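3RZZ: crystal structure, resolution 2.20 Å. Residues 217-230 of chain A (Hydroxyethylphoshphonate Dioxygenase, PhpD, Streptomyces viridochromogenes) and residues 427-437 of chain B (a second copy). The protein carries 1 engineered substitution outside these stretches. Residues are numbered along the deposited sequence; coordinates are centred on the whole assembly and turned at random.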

# COMPACT_ATOMS: atom_id res chain seq x y z
N SER A 217 -14.10 -9.84 -11.77
CA SER A 217 -14.98 -10.16 -12.88
C SER A 217 -15.00 -8.91 -13.74
O SER A 217 -14.68 -7.82 -13.27
N THR A 218 -15.38 -9.05 -15.01
CA THR A 218 -15.41 -7.90 -15.88
C THR A 218 -16.51 -6.91 -15.46
O THR A 218 -16.38 -5.71 -15.68
N GLY A 219 -17.58 -7.43 -14.88
CA GLY A 219 -18.66 -6.56 -14.43
C GLY A 219 -18.18 -5.64 -13.32
O GLY A 219 -18.48 -4.44 -13.31
N ALA A 220 -17.43 -6.19 -12.38
CA ALA A 220 -16.91 -5.42 -11.27
C ALA A 220 -15.86 -4.42 -11.74
O ALA A 220 -15.82 -3.28 -11.27
N PHE A 221 -15.01 -4.84 -12.67
CA PHE A 221 -13.96 -4.00 -13.23
C PHE A 221 -14.59 -2.77 -13.88
O PHE A 221 -14.12 -1.64 -13.70
N GLU A 222 -15.66 -2.99 -14.63
CA GLU A 222 -16.35 -1.89 -15.30
C GLU A 222 -16.97 -0.95 -14.27
O GLU A 222 -17.02 0.26 -14.47
N GLU A 223 -17.44 -1.52 -13.16
CA GLU A 223 -18.03 -0.72 -12.10
C GLU A 223 -16.95 0.12 -11.44
O GLU A 223 -17.20 1.26 -11.05
N ALA A 224 -15.76 -0.44 -11.33
CA ALA A 224 -14.65 0.28 -10.73
C ALA A 224 -14.22 1.43 -11.65
O ALA A 224 -14.01 2.55 -11.19
N LEU A 225 -14.10 1.15 -12.94
CA LEU A 225 -13.70 2.18 -13.89
C LEU A 225 -14.71 3.32 -13.85
O LEU A 225 -14.33 4.49 -13.83
N LYS A 226 -15.99 2.96 -13.82
CA LYS A 226 -17.07 3.95 -13.75
C LYS A 226 -16.87 4.88 -12.56
O LYS A 226 -17.02 6.10 -12.69
N ALA A 227 -16.54 4.30 -11.41
CA ALA A 227 -16.33 5.06 -10.19
C ALA A 227 -15.09 5.95 -10.24
O ALA A 227 -15.02 6.99 -9.57
N LEU A 228 -14.11 5.56 -11.05
CA LEU A 228 -12.87 6.31 -11.18
C LEU A 228 -12.92 7.30 -12.34
O LEU A 228 -12.11 8.22 -12.41
N SER A 229 -13.88 7.11 -13.24
CA SER A 229 -14.01 7.99 -14.39
C SER A 229 -14.40 9.42 -14.02
O SER A 229 -15.01 9.67 -12.99
N GLY A 230 -14.02 10.35 -14.89
CA GLY A 230 -14.34 11.75 -14.66
C GLY A 230 -13.42 12.42 -13.66
O GLY A 230 -12.30 11.96 -13.42
N GLU B 427 -5.73 10.25 -15.09
CA GLU B 427 -6.62 9.31 -15.76
C GLU B 427 -6.47 7.90 -15.20
O GLU B 427 -6.05 6.98 -15.90
N PRO B 428 -6.82 7.70 -13.92
CA PRO B 428 -6.71 6.38 -13.30
C PRO B 428 -7.49 5.30 -14.03
O PRO B 428 -7.00 4.18 -14.21
N ALA B 429 -8.71 5.61 -14.47
CA ALA B 429 -9.52 4.62 -15.17
C ALA B 429 -8.76 4.13 -16.41
O ALA B 429 -8.77 2.94 -16.72
N ALA B 430 -8.10 5.05 -17.10
CA ALA B 430 -7.33 4.69 -18.29
C ALA B 430 -6.15 3.77 -17.93
O ALA B 430 -5.88 2.79 -18.63
N THR B 431 -5.45 4.10 -16.85
CA THR B 431 -4.31 3.32 -16.39
C THR B 431 -4.73 1.87 -16.13
O THR B 431 -4.10 0.93 -16.60
N LEU B 432 -5.81 1.71 -15.37
CA LEU B 432 -6.33 0.39 -15.05
C LEU B 432 -6.74 -0.38 -16.30
O LEU B 432 -6.48 -1.57 -16.42
N ARG B 433 -7.37 0.31 -17.24
CA ARG B 433 -7.81 -0.31 -18.48
C ARG B 433 -6.62 -0.87 -19.26
O ARG B 433 -6.68 -1.97 -19.80
N ARG B 434 -5.55 -0.09 -19.32
CA ARG B 434 -4.34 -0.48 -20.03
C ARG B 434 -3.73 -1.72 -19.37
O ARG B 434 -3.30 -2.64 -20.05
N GLY B 435 -3.71 -1.73 -18.04
CA GLY B 435 -3.15 -2.87 -17.34
C GLY B 435 -3.92 -4.16 -17.58
O GLY B 435 -3.34 -5.24 -17.66
N ARG B 436 -5.24 -4.04 -17.70
CA ARG B 436 -6.08 -5.21 -17.89
C ARG B 436 -6.03 -5.84 -19.28
O ARG B 436 -6.03 -7.06 -19.40
N ARG B 437 -5.99 -5.02 -20.33
CA ARG B 437 -5.93 -5.58 -21.67
C ARG B 437 -4.47 -5.73 -22.14
O ARG B 437 -4.03 -6.90 -22.32

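Helix 218-228 of chain A packs against helix 428-436 of chain B, a second copy of PhpD, with N-to-C directions 154° apart and a closest axial approach of 8.9 Å; the contact buries 572 Å² in all. At its centre the backbones come closest where Leu A225 faces Ala B429, with CA atoms 5.0 Å apart. Leu A225 points toward chain B in an m,t rotamer (chi1 -75°, chi2 -178°). Leu A225 CD2 lies 3.7 Å from Ala B429 CB, 3.9 Å from Leu B432 CB and 3.1 Å from Ala B429 O, a carbonyl already engaged by Arg B433 N within its own helix.

One turn on, Leu A228, also m,t, continues the apolar surface: its CD1 meets Leu B432 CD2 at 3.5 Å, while its CB sits 4.2 Å from Ala B429 CB and 4.3 Å from Pro B428 CG. Leu B432 points toward chain A with chi1 between wells at -93° and chi2 p, and touches Leu A225, Leu A228 and Phe A221. Ser A229, just past the helix, turns its hydroxyl back to its own chain, OG donating to Leu A225 O at 2.8 Å; the same OG packs 3.9 Å from Ala B429 CB.

Toward the start of the chain A helix, Phe A221 points its CA-to-CB bond toward chain B, with chi1 t and chi2 75°. Leu B432 O approaches the ring edge, 3.4 Å from Phe A221 CZ. One face is covered by Arg B436, whose extended chain (chi1 t, chi2 off-well at 129°, chi3 t) lays CD 3.4 Å from the centroid of the Phe A221 ring, only 7° off the normal, in a CH-pi contact. The guanidinium follows, with Arg B436 CZ 4.5 Å from the Phe A221 ring centroid in a cation-pi interaction. Arg B436 thus uses both its methylene chain and its charge on the aromatic ring, and its NH2 ends 3.2 Å from Thr A218 OG1. Nearby, Ser A217 (chi1 p) faces away and caps its own helix, Ala A220 N donating weakly to Ser A217 OG at 3.3 Å.

Arg B433 forms another part of the polar edge. Its CB leaves sideways, but the t,t,m side chain brings Arg B433 NE to 3.6 Å from Leu A225 CD1. Water 1 bridges the helices, donating to Glu A222 OE2 at 2.8 Å and accepting from Arg B433 NE at 3.2 Å, so the two charged side chains are linked through solvent.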

# COMPACT_ATOMS: atom_id res chain seq x y z
CB SER A 217 -16.38 -10.47 -12.37
OG SER A 217 -16.86 -9.38 -11.60
CB THR A 218 -15.63 -8.30 -17.34
OG1 THR A 218 -14.71 -9.33 -17.71
CG2 THR A 218 -15.39 -7.10 -18.23
CB ALA A 220 -16.31 -6.34 -10.24
CB PHE A 221 -13.17 -4.80 -14.28
CG PHE A 221 -11.89 -4.15 -14.72
CD1 PHE A 221 -10.77 -4.15 -13.91
CD2 PHE A 221 -11.80 -3.54 -15.97
CE1 PHE A 221 -9.58 -3.56 -14.33
CE2 PHE A 221 -10.61 -2.95 -16.40
CZ PHE A 221 -9.50 -2.96 -15.58
CB GLU A 222 -17.44 -2.43 -16.23
CG GLU A 222 -16.91 -3.12 -17.48
CD GLU A 222 -16.05 -2.22 -18.36
OE1 GLU A 222 -16.48 -1.09 -18.68
OE2 GLU A 222 -14.93 -2.64 -18.73
CB GLU A 223 -18.68 -1.64 -11.06
CG GLU A 223 -19.91 -2.36 -11.59
CD GLU A 223 -21.06 -1.42 -11.89
OE1 GLU A 223 -22.05 -1.86 -12.50
OE2 GLU A 223 -20.97 -0.23 -11.50
CB ALA A 224 -13.47 -0.67 -10.47
CB LEU A 225 -13.60 1.61 -15.31
CG LEU A 225 -12.37 0.74 -15.59
CD1 LEU A 225 -12.38 0.28 -17.03
CD2 LEU A 225 -11.10 1.52 -15.30
CB LYS A 226 -18.43 3.26 -13.62
CG LYS A 226 -19.09 2.91 -14.93
CD LYS A 226 -20.43 2.22 -14.72
CE LYS A 226 -21.22 2.13 -16.02
NZ LYS A 226 -20.46 1.48 -17.14
CB ALA A 227 -16.23 4.10 -9.00
CB LEU A 228 -11.69 5.37 -11.41
CG LEU A 228 -11.43 4.32 -10.33
CD1 LEU A 228 -10.25 3.45 -10.77
CD2 LEU A 228 -11.14 5.00 -9.00
CB SER A 229 -15.04 7.43 -15.37
OG SER A 229 -14.54 6.27 -16.02
CB GLU B 427 -6.35 9.32 -17.27
CG GLU B 427 -6.32 10.71 -17.87
CD GLU B 427 -6.26 10.70 -19.40
OE1 GLU B 427 -5.37 10.02 -19.96
OE2 GLU B 427 -7.10 11.38 -20.03
CB PRO B 428 -7.22 6.61 -11.88
CG PRO B 428 -8.17 7.76 -12.04
CD PRO B 428 -7.42 8.67 -12.98
CB ALA B 429 -10.86 5.21 -15.56
CB ALA B 430 -6.81 5.95 -18.97
CB THR B 431 -3.74 3.92 -15.10
OG1 THR B 431 -3.15 5.19 -15.40
CG2 THR B 431 -2.70 3.00 -14.47
CB LEU B 432 -7.52 0.50 -14.09
CG LEU B 432 -7.19 0.39 -12.60
CD1 LEU B 432 -6.09 1.38 -12.23
CD2 LEU B 432 -8.45 0.64 -11.79
CB ARG B 433 -8.58 0.70 -19.34
CG ARG B 433 -9.40 0.06 -20.46
CD ARG B 433 -10.31 1.08 -21.11
NE ARG B 433 -11.26 1.66 -20.16
CZ ARG B 433 -11.42 2.96 -19.96
NH1 ARG B 433 -10.69 3.83 -20.64
NH2 ARG B 433 -12.31 3.39 -19.07
CB ARG B 434 -3.32 0.67 -20.02
CG ARG B 434 -2.22 0.60 -21.08
CD ARG B 434 -1.31 -0.62 -20.91
NE ARG B 434 -0.18 -0.59 -21.84
CZ ARG B 434 0.71 -1.57 -21.97
NH1 ARG B 434 1.71 -1.45 -22.84
NH2 ARG B 434 0.61 -2.67 -21.23
CB ARG B 436 -7.52 -4.89 -17.51
CG ARG B 436 -8.48 -6.04 -17.71
CD ARG B 436 -9.31 -6.32 -16.47
NE ARG B 436 -10.30 -7.36 -16.74
CZ ARG B 436 -11.04 -7.95 -15.82
NH1 ARG B 436 -10.92 -7.62 -14.55
NH2 ARG B 436 -11.91 -8.88 -16.17
CB ARG B 437 -6.70 -4.71 -22.67
CG ARG B 437 -6.73 -5.27 -24.11
CD ARG B 437 -5.38 -5.09 -24.83
NE ARG B 437 -5.32 -5.73 -26.14
CZ ARG B 437 -5.29 -7.05 -26.34
NH1 ARG B 437 -5.24 -7.53 -27.58
NH2 ARG B 437 -5.33 -7.89 -25.31
O HOH W 1 -13.48 -0.58 -19.87